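Local coordinates for protein ATP-dependent DNA helicase (Mycobacterium smegmatis, PDB 5V9X) that probably couples ATP hydrolysis to 3'-to-5' movement along single-stranded DNA, unwinding RNA:DNA hybrids, at residues A[36-40]-A[126-131]; A[291-297]-A[376-382]; A[97-103]-A[159-165]; A[228-234]-A[450-456]. All coordinates share one frame; numbering follows the deposited sequence.

Interaction 1 of 4, residues A[36-40]-A[126-131]; sequences LTREW and RVAERH
V127 is the centre of the contact, one methyl resting on L36 and the other on W40. Its CG1 lies 3.8 Å from L36 CD2, the two side chains sliding past each other in opposite directions, while CG2 is 3.8 Å from W40 CB. The split follows from chi1 of 173°, which sets CG1 anti to the backbone N and leaves CG2 beside it. The other branch of L36 reaches along the second helix, where CD1 meets A128 CB at 3.6 Å. L36 also touches L133.

These residues join the N-terminal helix 35-44 to helix 118-130 of the first RecA-like domain. The axes of the short segments 36-40 and 126-130 approach to 9.2 Å and run at 115° to one another. W40 continues the packing onto L77 and L81 of helix 75-88, and its side chain is about 8 Å from the bound AMP-PNP.

Farther out, V127 CG2 sits above one face of the R126 guanidinium, toward its rim, and R126 NH2 is hydrogen-bonded to T43 OG1. The polar edge is made by E39, whose extended chain passes V127 CG1 to reach the end of the second helix. H131, the first residue there to leave helical geometry, donates NE2 to E39 OE1 at 2.7 Å. NE2 comes from the syn side, tilted out of the carboxylate plane, whereas OE1 lies in the imidazole plane. R130 NE approaches the same E39 OE1 at 3.5 Å in a salt bridge whose hydrogen bond is weak.

Interaction 2 of 4, residues A[291-297]-A[376-382]; sequences NSSIVFA and LRAVVAT
Strands 292-296 and 378-381 run parallel, 21° apart, with S293, I294, V295 and F296 in register with A378, V379, V380 and A381. They are neighbours inside the seven-stranded parallel sheet of the second RecA-like domain, and strand 394-400 flanks the other edge of 292-296. The backbone ladder alternates from S293 N, bonded to R377 O, through to A297 N, bonded to A381 O at 2.9 Å.

On one face I294 and V379 lie side by side and point the same way, CG1 to CG1 at 3.8 Å; V379 packs on V367 and L371 of helix 361-372, and I294 on V394. I294 CG2 also sits over one face of the F296 ring, toward the rim, and T382 O meets its edge in the ring plane, 3.2 Å from CE1. On the other face of the sheet V295 and V380 pair more loosely, and V380 packs on helix 300-318.

Just past the ladder, T382 OG1 is hydrogen-bonded to phosphate of the bound single-stranded DNA. At the opposite end R377 NE makes a weak bond to N291 O, while its NH2 is held by the carbonyls of E288 and H290. Beside it S292 OG donates to L376 O at 2.7 Å.

Interaction 3 of 4, residues A[97-103]-A[159-165]; sequences GTQVLYV and PPDVLIT
The Y102 ring is met obliquely by I164, whose CG2 methyl lies 3.6 Å from Y102 CD1. L109 and V113 of helix 107-116 also touch this ring, and its OH is hydrogen-bonded to D191 OD2. With CG anti to the backbone N (chi1 170°), the tyrosine is carried past I164 on the same face of the sheet. On that face too, V100 and V162 meet, and both rest on F80 of helix 75-88.

Across the sheet L101 CD1 touches both L163 CD2 (3.8 Å) and T165 CG2 (3.7 Å), with L101 and L163 against L170 and M173 of helix 167-174. Just before the strands, T98 OG1 donates to P160 O at 3.0 Å, in the plane of that carbonyl, and T98 CG2 touches L163 CB. D161 O then takes two successive amides, Q99 N and V100 N, each at 2.9 Å, before the regular parallel ladder runs on to T165 N and Y102 O.

Strands 100-103 and 162-165 are adjacent in the first RecA-like domain. D191 opens the sequence DEVH, consistent with motif II of superfamily 2 helicases, and the Y102 side chain is about 6 Å from the magnesium ion, beside the ATP site.

Interaction 4 of 4, residues A[228-234]-A[450-456]; sequences TVRPPEE and DIETLRV
R230 grips segment 450-456 with both its side chain and its carbonyl. NE donates to T453 OG1 at 2.9 Å, almost perfectly straight (178°) and in the guanidinium plane, while I451 O lies over one face of the same group. R230 O accepts L454 N at 2.9 Å, in the carbonyl plane and on a lone pair. The contact joins the first RecA-like domain, where T228 closes a sequence S-A-T that fits helicase motif III, to the loop between helix 433-448 and helix 461-471, in a region of the winged-helix family.

I451 provides the apolar part. Its CD1 lies 3.6 Å from T228 C and also touches T228 CB, and the side chain also packs on V406, A407 and L410 of helix 406-413. T228 OG1 is bonded to Q411 of that helix, and elements of both RecA-like domains converge here. The T228 side chain is about 8 Å from the bound AMP-PNP.

The chain of R230 is extended from CG to NE and crosses T453 at about a right angle; a salt bridge from NH2 to E628 OE1 holds its far end. A cis peptide precedes P231, the N-cap of helix 232-240, and P231 CD rests on L454 O. From the first turn of that helix E234, salt-bridged to R237 through OE1, uses the anti lone pair of OE2 to accept V456 N at 3.2 Å.

How the interactions relate
Interactions 1 and 3 belong to the first RecA-like domain, and their segments alternate along the chain (36-40, 97-103, 126-131, 159-165). Their centres are 23 Å apart: interaction 3 is inside the parallel sheet, while interaction 1 fastens the N-terminal helix at its periphery. Interaction 2 joins the corresponding strand pair of the second seven-stranded sheet, which has the same strand order, 31 Å from interaction 3. It is nested within the long chain excursion closed by interaction 4, whose centre is 28 Å from both sheet contacts. Interaction 4 thus ties the first domain to the loop between helices 433-448 and 461-471, near the nucleotide bound between the two domains.

Interaction 1 of 4, residues A[36-40]-A[126-131]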
# COMPACT_ATOMS: atom_id res chain seq x y z
N LEU A 36 25.77 -23.41 -21.41
CA LEU A 36 26.33 -23.04 -20.12
C LEU A 36 25.24 -22.75 -19.10
O LEU A 36 25.25 -23.29 -17.99
CB LEU A 36 27.26 -21.84 -20.27
CG LEU A 36 28.49 -22.00 -21.17
CD1 LEU A 36 29.36 -20.76 -21.08
CD2 LEU A 36 29.28 -23.25 -20.81
N THR A 37 24.29 -21.87 -19.44
CA THR A 37 23.22 -21.55 -18.51
C THR A 37 22.35 -22.77 -18.22
O THR A 37 21.87 -22.94 -17.10
CB THR A 37 22.37 -20.40 -19.05
OG1 THR A 37 23.21 -19.26 -19.29
CG2 THR A 37 21.30 -20.01 -18.05
N ARG A 38 22.15 -23.63 -19.22
CA ARG A 38 21.41 -24.86 -18.99
C ARG A 38 22.14 -25.76 -18.00
O ARG A 38 21.51 -26.32 -17.08
CB ARG A 38 21.19 -25.60 -20.32
CG ARG A 38 20.29 -26.82 -20.21
CD ARG A 38 20.34 -27.68 -21.46
NE ARG A 38 20.05 -26.92 -22.68
CZ ARG A 38 20.93 -26.69 -23.65
NH1 ARG A 38 22.16 -27.17 -23.55
NH2 ARG A 38 20.57 -26.00 -24.72
N GLU A 39 23.46 -25.91 -18.15
CA GLU A 39 24.20 -26.78 -17.25
C GLU A 39 24.22 -26.23 -15.84
O GLU A 39 24.14 -27.00 -14.87
CB GLU A 39 25.63 -26.99 -17.76
CG GLU A 39 26.46 -27.90 -16.85
CD GLU A 39 27.70 -28.45 -17.53
OE1 GLU A 39 28.74 -27.77 -17.52
OE2 GLU A 39 27.63 -29.58 -18.06
N TRP A 40 24.32 -24.91 -15.68
CA TRP A 40 24.33 -24.34 -14.34
C TRP A 40 23.01 -24.59 -13.63
O TRP A 40 22.98 -25.10 -12.50
CB TRP A 40 24.63 -22.85 -14.36
CG TRP A 40 24.26 -22.25 -13.04
CD1 TRP A 40 24.96 -22.36 -11.87
CD2 TRP A 40 23.07 -21.52 -12.72
NE1 TRP A 40 24.30 -21.72 -10.86
CE2 TRP A 40 23.13 -21.20 -11.35
CE3 TRP A 40 21.97 -21.10 -13.46
CZ2 TRP A 40 22.13 -20.48 -10.71
CZ3 TRP A 40 20.97 -20.38 -12.83
CH2 TRP A 40 21.06 -20.07 -11.46
N ARG A 126 31.50 -20.46 -13.32
CA ARG A 126 32.04 -21.77 -12.97
C ARG A 126 31.84 -22.76 -14.11
O ARG A 126 32.75 -23.53 -14.44
CB ARG A 126 31.39 -22.27 -11.69
CG ARG A 126 32.06 -23.48 -11.05
CD ARG A 126 31.35 -24.77 -11.40
NE ARG A 126 29.94 -24.73 -11.01
CZ ARG A 126 29.04 -25.63 -11.39
NH1 ARG A 126 29.39 -26.63 -12.18
NH2 ARG A 126 27.78 -25.52 -10.98
N VAL A 127 30.66 -22.74 -14.74
CA VAL A 127 30.39 -23.67 -15.83
C VAL A 127 31.17 -23.28 -17.08
O VAL A 127 31.73 -24.14 -17.77
CB VAL A 127 28.87 -23.72 -16.10
CG1 VAL A 127 28.58 -24.55 -17.34
CG2 VAL A 127 28.15 -24.30 -14.89
N ALA A 128 31.22 -21.98 -17.40
CA ALA A 128 31.98 -21.52 -18.56
C ALA A 128 33.43 -21.96 -18.49
O ALA A 128 33.99 -22.47 -19.46
CB ALA A 128 31.89 -19.99 -18.66
N GLU A 129 34.06 -21.78 -17.33
CA GLU A 129 35.46 -22.14 -17.17
C GLU A 129 35.65 -23.65 -17.04
O GLU A 129 36.70 -24.17 -17.43
CB GLU A 129 36.06 -21.41 -15.97
CG GLU A 129 36.01 -19.90 -16.11
CD GLU A 129 36.62 -19.17 -14.93
OE1 GLU A 129 36.90 -19.82 -13.90
OE2 GLU A 129 36.81 -17.94 -15.03
N ARG A 130 34.66 -24.36 -16.51
CA ARG A 130 34.72 -25.82 -16.49
C ARG A 130 34.88 -26.39 -17.89
O ARG A 130 35.54 -27.41 -18.07
CB ARG A 130 33.46 -26.38 -15.81
CG ARG A 130 33.26 -27.89 -15.99
CD ARG A 130 31.96 -28.35 -15.35
NE ARG A 130 31.38 -29.50 -16.04
CZ ARG A 130 31.64 -30.77 -15.73
NH1 ARG A 130 32.47 -31.06 -14.75
NH2 ARG A 130 31.06 -31.74 -16.42
N HIS A 131 34.29 -25.73 -18.89
CA HIS A 131 34.35 -26.19 -20.27
C HIS A 131 35.38 -25.42 -21.10
O HIS A 131 35.35 -25.50 -22.34
CB HIS A 131 32.97 -26.10 -20.92
CG HIS A 131 32.01 -27.14 -20.44
ND1 HIS A 131 32.06 -28.45 -20.88
CD2 HIS A 131 30.99 -27.08 -19.56
CE1 HIS A 131 31.11 -29.15 -20.29
NE2 HIS A 131 30.44 -28.34 -19.49

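Interaction 2 of 4, residues A[291-297]-A[376-382]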
# COMPACT_ATOMS: atom_id res chain seq x y z
N ASN A 291 14.32 -20.37 14.43
CA ASN A 291 15.60 -19.78 14.10
C ASN A 291 15.65 -18.30 13.85
O ASN A 291 16.37 -17.60 14.51
CB ASN A 291 16.07 -20.40 12.80
CG ASN A 291 16.47 -21.82 12.95
OD1 ASN A 291 17.44 -22.12 13.63
ND2 ASN A 291 15.74 -22.72 12.32
N SER A 292 14.81 -17.80 12.96
CA SER A 292 14.79 -16.39 12.65
C SER A 292 13.36 -16.08 12.40
O SER A 292 12.67 -16.82 11.76
CB SER A 292 15.63 -16.07 11.43
OG SER A 292 16.91 -15.61 11.79
N SER A 293 12.93 -14.95 12.90
CA SER A 293 11.53 -14.55 12.80
C SER A 293 11.45 -13.08 12.42
O SER A 293 12.28 -12.27 12.86
CB SER A 293 10.79 -14.80 14.12
OG SER A 293 11.10 -16.08 14.64
N ILE A 294 10.46 -12.74 11.60
CA ILE A 294 10.15 -11.36 11.28
C ILE A 294 8.84 -11.01 11.98
O ILE A 294 7.81 -11.65 11.73
CB ILE A 294 10.04 -11.13 9.76
CG1 ILE A 294 11.33 -11.55 9.06
CG2 ILE A 294 9.72 -9.68 9.47
CD1 ILE A 294 11.26 -11.44 7.55
N VAL A 295 8.89 -10.02 12.86
CA VAL A 295 7.71 -9.48 13.51
C VAL A 295 7.33 -8.20 12.79
O VAL A 295 8.11 -7.24 12.77
CB VAL A 295 7.95 -9.23 15.01
CG1 VAL A 295 6.67 -8.78 15.70
CG2 VAL A 295 8.51 -10.48 15.67
N PHE A 296 6.15 -8.18 12.18
CA PHE A 296 5.68 -7.01 11.44
C PHE A 296 4.81 -6.15 12.33
O PHE A 296 3.86 -6.64 12.96
CB PHE A 296 4.91 -7.42 10.18
CG PHE A 296 5.79 -7.84 9.04
CD1 PHE A 296 6.51 -6.90 8.32
CD2 PHE A 296 5.88 -9.18 8.67
CE1 PHE A 296 7.32 -7.28 7.26
CE2 PHE A 296 6.69 -9.57 7.61
CZ PHE A 296 7.41 -8.62 6.90
N ALA A 297 5.13 -4.86 12.38
CA ALA A 297 4.33 -3.86 13.08
C ALA A 297 3.81 -2.85 12.07
O ALA A 297 4.51 -2.50 11.11
CB ALA A 297 5.15 -3.16 14.17
N LEU A 376 20.92 -12.96 13.19
CA LEU A 376 19.87 -12.22 13.88
C LEU A 376 18.62 -13.08 13.97
O LEU A 376 18.09 -13.53 12.95
CB LEU A 376 19.58 -10.91 13.15
CG LEU A 376 18.53 -9.98 13.75
CD1 LEU A 376 18.98 -9.45 15.10
CD2 LEU A 376 18.22 -8.85 12.78
N ARG A 377 18.14 -13.31 15.20
CA ARG A 377 17.03 -14.23 15.42
C ARG A 377 15.67 -13.57 15.27
O ARG A 377 14.68 -14.29 15.05
CB ARG A 377 17.14 -14.86 16.81
CG ARG A 377 18.39 -15.70 16.99
CD ARG A 377 18.22 -16.66 18.15
NE ARG A 377 17.18 -17.65 17.89
CZ ARG A 377 16.69 -18.47 18.81
NH1 ARG A 377 17.14 -18.41 20.05
NH2 ARG A 377 15.75 -19.34 18.49
N ALA A 378 15.58 -12.25 15.38
CA ALA A 378 14.31 -11.56 15.22
C ALA A 378 14.57 -10.16 14.68
O ALA A 378 15.54 -9.50 15.08
CB ALA A 378 13.55 -11.48 16.55
N VAL A 379 13.71 -9.73 13.77
CA VAL A 379 13.69 -8.35 13.28
C VAL A 379 12.26 -7.85 13.34
O VAL A 379 11.34 -8.55 12.90
CB VAL A 379 14.26 -8.24 11.85
CG1 VAL A 379 13.67 -9.30 10.94
CG2 VAL A 379 14.02 -6.84 11.28
N VAL A 380 12.07 -6.67 13.90
CA VAL A 380 10.76 -6.03 13.99
C VAL A 380 10.69 -4.98 12.89
O VAL A 380 11.32 -3.93 12.99
CB VAL A 380 10.52 -5.42 15.37
CG1 VAL A 380 9.08 -4.93 15.49
CG2 VAL A 380 10.84 -6.43 16.47
N ALA A 381 9.92 -5.27 11.84
CA ALA A 381 9.94 -4.45 10.64
C ALA A 381 8.55 -3.89 10.32
O ALA A 381 7.53 -4.40 10.78
CB ALA A 381 10.45 -5.25 9.43
N THR A 382 8.55 -2.83 9.52
CA THR A 382 7.34 -2.32 8.90
C THR A 382 7.17 -3.01 7.54
O THR A 382 7.75 -4.08 7.30
CB THR A 382 7.41 -0.80 8.78
OG1 THR A 382 8.55 -0.43 7.99
CG2 THR A 382 7.51 -0.15 10.15

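Interaction 3 of 4, residues A[97-103]-A[159-165]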
# COMPACT_ATOMS: atom_id res chain seq x y z
N GLY A 97 26.22 -0.42 -22.51
CA GLY A 97 25.23 0.35 -21.77
C GLY A 97 24.34 -0.56 -20.94
O GLY A 97 24.38 -1.78 -21.02
N THR A 98 23.51 0.09 -20.12
CA THR A 98 22.61 -0.66 -19.25
C THR A 98 21.60 -1.44 -20.08
O THR A 98 20.86 -0.86 -20.88
CB THR A 98 21.90 0.29 -18.29
OG1 THR A 98 22.87 1.01 -17.51
CG2 THR A 98 21.00 -0.49 -17.35
N GLN A 99 21.58 -2.76 -19.90
CA GLN A 99 20.79 -3.67 -20.72
C GLN A 99 19.51 -4.13 -20.05
O GLN A 99 18.48 -4.27 -20.72
CB GLN A 99 21.63 -4.90 -21.10
CG GLN A 99 22.79 -4.60 -22.03
CD GLN A 99 22.36 -4.44 -23.48
OE1 GLN A 99 21.74 -5.35 -24.05
NE2 GLN A 99 22.67 -3.30 -24.07
N VAL A 100 19.54 -4.39 -18.74
CA VAL A 100 18.39 -4.85 -17.99
C VAL A 100 18.08 -3.83 -16.91
O VAL A 100 18.98 -3.33 -16.24
CB VAL A 100 18.63 -6.25 -17.38
CG1 VAL A 100 17.45 -6.68 -16.52
CG2 VAL A 100 18.89 -7.27 -18.47
N LEU A 101 16.79 -3.51 -16.74
CA LEU A 101 16.34 -2.57 -15.73
C LEU A 101 15.34 -3.28 -14.82
O LEU A 101 14.23 -3.61 -15.25
CB LEU A 101 15.72 -1.33 -16.36
CG LEU A 101 15.21 -0.27 -15.38
CD1 LEU A 101 16.37 0.33 -14.58
CD2 LEU A 101 14.44 0.82 -16.10
N TYR A 102 15.73 -3.51 -13.57
CA TYR A 102 14.85 -4.08 -12.56
C TYR A 102 14.38 -2.97 -11.64
O TYR A 102 15.19 -2.20 -11.12
CB TYR A 102 15.58 -5.17 -11.77
CG TYR A 102 14.84 -5.66 -10.54
CD1 TYR A 102 14.93 -4.98 -9.34
CD2 TYR A 102 14.07 -6.82 -10.58
CE1 TYR A 102 14.26 -5.41 -8.21
CE2 TYR A 102 13.41 -7.27 -9.45
CZ TYR A 102 13.50 -6.56 -8.27
OH TYR A 102 12.85 -6.99 -7.14
N VAL A 103 13.07 -2.89 -11.42
CA VAL A 103 12.46 -1.87 -10.57
C VAL A 103 11.77 -2.55 -9.40
O VAL A 103 10.94 -3.44 -9.60
CB VAL A 103 11.46 -0.99 -11.35
CG1 VAL A 103 10.84 0.05 -10.44
CG2 VAL A 103 12.15 -0.33 -12.54
N PRO A 159 28.10 2.55 -16.48
CA PRO A 159 26.81 2.02 -16.06
C PRO A 159 26.83 0.50 -16.02
O PRO A 159 27.54 -0.15 -16.81
CB PRO A 159 25.84 2.54 -17.13
CG PRO A 159 26.70 2.77 -18.33
CD PRO A 159 28.02 3.23 -17.78
N PRO A 160 26.07 -0.10 -15.11
CA PRO A 160 26.04 -1.56 -15.03
C PRO A 160 25.12 -2.17 -16.08
O PRO A 160 24.21 -1.53 -16.60
CB PRO A 160 25.49 -1.82 -13.62
CG PRO A 160 24.61 -0.63 -13.36
CD PRO A 160 25.27 0.54 -14.05
N ASP A 161 25.39 -3.44 -16.39
CA ASP A 161 24.55 -4.15 -17.35
C ASP A 161 23.15 -4.38 -16.78
O ASP A 161 22.16 -4.30 -17.51
CB ASP A 161 25.20 -5.48 -17.73
CG ASP A 161 26.52 -5.29 -18.45
OD1 ASP A 161 26.74 -4.21 -19.04
OD2 ASP A 161 27.34 -6.24 -18.44
N VAL A 162 23.06 -4.67 -15.48
CA VAL A 162 21.79 -4.84 -14.79
C VAL A 162 21.67 -3.70 -13.79
O VAL A 162 22.40 -3.66 -12.79
CB VAL A 162 21.69 -6.20 -14.09
CG1 VAL A 162 20.38 -6.31 -13.34
CG2 VAL A 162 21.85 -7.33 -15.10
N LEU A 163 20.74 -2.78 -14.04
CA LEU A 163 20.47 -1.68 -13.12
C LEU A 163 19.27 -2.02 -12.26
O LEU A 163 18.18 -2.31 -12.78
CB LEU A 163 20.23 -0.37 -13.88
CG LEU A 163 20.04 0.84 -12.95
CD1 LEU A 163 21.32 1.11 -12.17
CD2 LEU A 163 19.61 2.07 -13.73
N ILE A 164 19.47 -2.01 -10.95
CA ILE A 164 18.41 -2.21 -9.97
C ILE A 164 18.10 -0.86 -9.33
O ILE A 164 19.02 -0.16 -8.91
CB ILE A 164 18.82 -3.25 -8.90
CG1 ILE A 164 19.09 -4.61 -9.55
CG2 ILE A 164 17.77 -3.35 -7.83
CD1 ILE A 164 19.70 -5.62 -8.61
N THR A 165 16.83 -0.50 -9.27
CA THR A 165 16.46 0.82 -8.78
C THR A 165 15.01 0.81 -8.31
O THR A 165 14.35 -0.24 -8.30
CB THR A 165 16.69 1.88 -9.87
OG1 THR A 165 16.35 3.17 -9.35
CG2 THR A 165 15.84 1.59 -11.10

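Interaction 4 of 4, residues A[228-234]-A[450-456]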
# COMPACT_ATOMS: atom_id res chain seq x y z
N THR A 228 0.20 -11.91 -5.76
CA THR A 228 -1.13 -11.42 -5.39
C THR A 228 -1.63 -10.49 -6.49
O THR A 228 -1.50 -9.27 -6.41
CB THR A 228 -1.07 -10.72 -4.03
OG1 THR A 228 -0.05 -9.71 -4.05
CG2 THR A 228 -0.77 -11.72 -2.93
N VAL A 229 -2.21 -11.09 -7.53
CA VAL A 229 -2.69 -10.35 -8.70
C VAL A 229 -4.18 -10.59 -8.85
O VAL A 229 -4.61 -11.74 -9.03
CB VAL A 229 -1.94 -10.76 -9.98
CG1 VAL A 229 -2.48 -9.98 -11.17
CG2 VAL A 229 -0.45 -10.54 -9.83
N ARG A 230 -4.96 -9.52 -8.80
CA ARG A 230 -6.39 -9.58 -9.04
C ARG A 230 -6.93 -8.18 -9.35
O ARG A 230 -6.82 -7.28 -8.52
CB ARG A 230 -7.13 -10.18 -7.84
CG ARG A 230 -8.63 -9.96 -7.87
CD ARG A 230 -9.33 -10.77 -6.80
NE ARG A 230 -10.68 -10.29 -6.56
CZ ARG A 230 -11.62 -10.99 -5.93
NH1 ARG A 230 -11.36 -12.21 -5.49
NH2 ARG A 230 -12.83 -10.47 -5.75
N PRO A 231 -7.50 -7.96 -10.55
CA PRO A 231 -7.64 -8.96 -11.61
C PRO A 231 -6.38 -9.08 -12.47
O PRO A 231 -5.67 -8.09 -12.62
CB PRO A 231 -8.82 -8.43 -12.45
CG PRO A 231 -9.17 -7.06 -11.86
CD PRO A 231 -8.05 -6.66 -10.96
N PRO A 232 -6.11 -10.27 -13.00
CA PRO A 232 -4.93 -10.43 -13.86
C PRO A 232 -4.93 -9.50 -15.06
O PRO A 232 -3.89 -8.92 -15.40
CB PRO A 232 -4.99 -11.90 -14.28
CG PRO A 232 -5.75 -12.57 -13.18
CD PRO A 232 -6.77 -11.56 -12.73
N GLU A 233 -6.08 -9.34 -15.72
CA GLU A 233 -6.13 -8.53 -16.94
C GLU A 233 -5.84 -7.06 -16.66
O GLU A 233 -5.27 -6.37 -17.51
CB GLU A 233 -7.49 -8.69 -17.62
CG GLU A 233 -8.70 -8.55 -16.71
CD GLU A 233 -9.13 -9.86 -16.07
OE1 GLU A 233 -8.28 -10.77 -15.93
OE2 GLU A 233 -10.32 -9.99 -15.72
N GLU A 234 -6.21 -6.56 -15.48
CA GLU A 234 -6.00 -5.15 -15.18
C GLU A 234 -4.56 -4.85 -14.80
O GLU A 234 -4.00 -3.83 -15.21
CB GLU A 234 -6.95 -4.69 -14.08
CG GLU A 234 -6.74 -3.24 -13.63
CD GLU A 234 -7.29 -2.21 -14.61
OE1 GLU A 234 -7.46 -2.53 -15.81
OE2 GLU A 234 -7.56 -1.07 -14.18
N ASP A 450 -8.51 -14.93 -1.20
CA ASP A 450 -9.48 -13.90 -1.56
C ASP A 450 -8.87 -12.53 -1.29
O ASP A 450 -9.08 -11.92 -0.23
CB ASP A 450 -10.78 -14.10 -0.80
CG ASP A 450 -11.64 -15.21 -1.39
OD1 ASP A 450 -11.94 -15.16 -2.60
OD2 ASP A 450 -12.01 -16.14 -0.63
N ILE A 451 -8.11 -12.04 -2.26
CA ILE A 451 -7.47 -10.73 -2.14
C ILE A 451 -8.35 -9.67 -2.79
O ILE A 451 -9.40 -9.98 -3.37
CB ILE A 451 -6.06 -10.73 -2.76
CG1 ILE A 451 -6.12 -11.11 -4.24
CG2 ILE A 451 -5.15 -11.68 -1.99
CD1 ILE A 451 -4.77 -11.05 -4.92
N GLU A 452 -7.93 -8.42 -2.70
CA GLU A 452 -8.72 -7.29 -3.17
C GLU A 452 -8.57 -7.11 -4.67
O GLU A 452 -7.53 -7.43 -5.26
CB GLU A 452 -8.31 -6.01 -2.45
CG GLU A 452 -7.97 -6.19 -0.98
CD GLU A 452 -6.54 -6.67 -0.75
OE1 GLU A 452 -5.63 -6.17 -1.44
OE2 GLU A 452 -6.34 -7.55 0.11
N THR A 453 -9.63 -6.60 -5.30
CA THR A 453 -9.57 -6.25 -6.71
C THR A 453 -8.95 -4.87 -6.87
O THR A 453 -9.40 -3.90 -6.26
CB THR A 453 -10.97 -6.28 -7.33
OG1 THR A 453 -11.36 -7.64 -7.56
CG2 THR A 453 -10.99 -5.52 -8.65
N LEU A 454 -7.91 -4.78 -7.69
CA LEU A 454 -7.20 -3.53 -7.90
C LEU A 454 -7.72 -2.83 -9.14
O LEU A 454 -8.17 -3.46 -10.10
CB LEU A 454 -5.69 -3.78 -8.03
CG LEU A 454 -5.04 -4.52 -6.86
CD1 LEU A 454 -3.56 -4.75 -7.12
CD2 LEU A 454 -5.25 -3.78 -5.55
N ARG A 455 -7.68 -1.50 -9.11
CA ARG A 455 -8.14 -0.68 -10.22
C ARG A 455 -7.19 0.50 -10.38
O ARG A 455 -6.92 1.23 -9.42
CB ARG A 455 -9.58 -0.19 -9.99
CG ARG A 455 -10.19 0.54 -11.17
CD ARG A 455 -11.71 0.40 -11.20
NE ARG A 455 -12.33 0.73 -9.92
CZ ARG A 455 -12.92 -0.16 -9.12
NH1 ARG A 455 -12.97 -1.44 -9.48
NH2 ARG A 455 -13.46 0.22 -7.97
N VAL A 456 -6.68 0.67 -11.60
CA VAL A 456 -5.74 1.74 -11.93
C VAL A 456 -6.46 3.08 -11.85
O VAL A 456 -7.46 3.28 -12.55
CB VAL A 456 -5.13 1.54 -13.32
CG1 VAL A 456 -4.21 2.69 -13.67
CG2 VAL A 456 -4.38 0.21 -13.38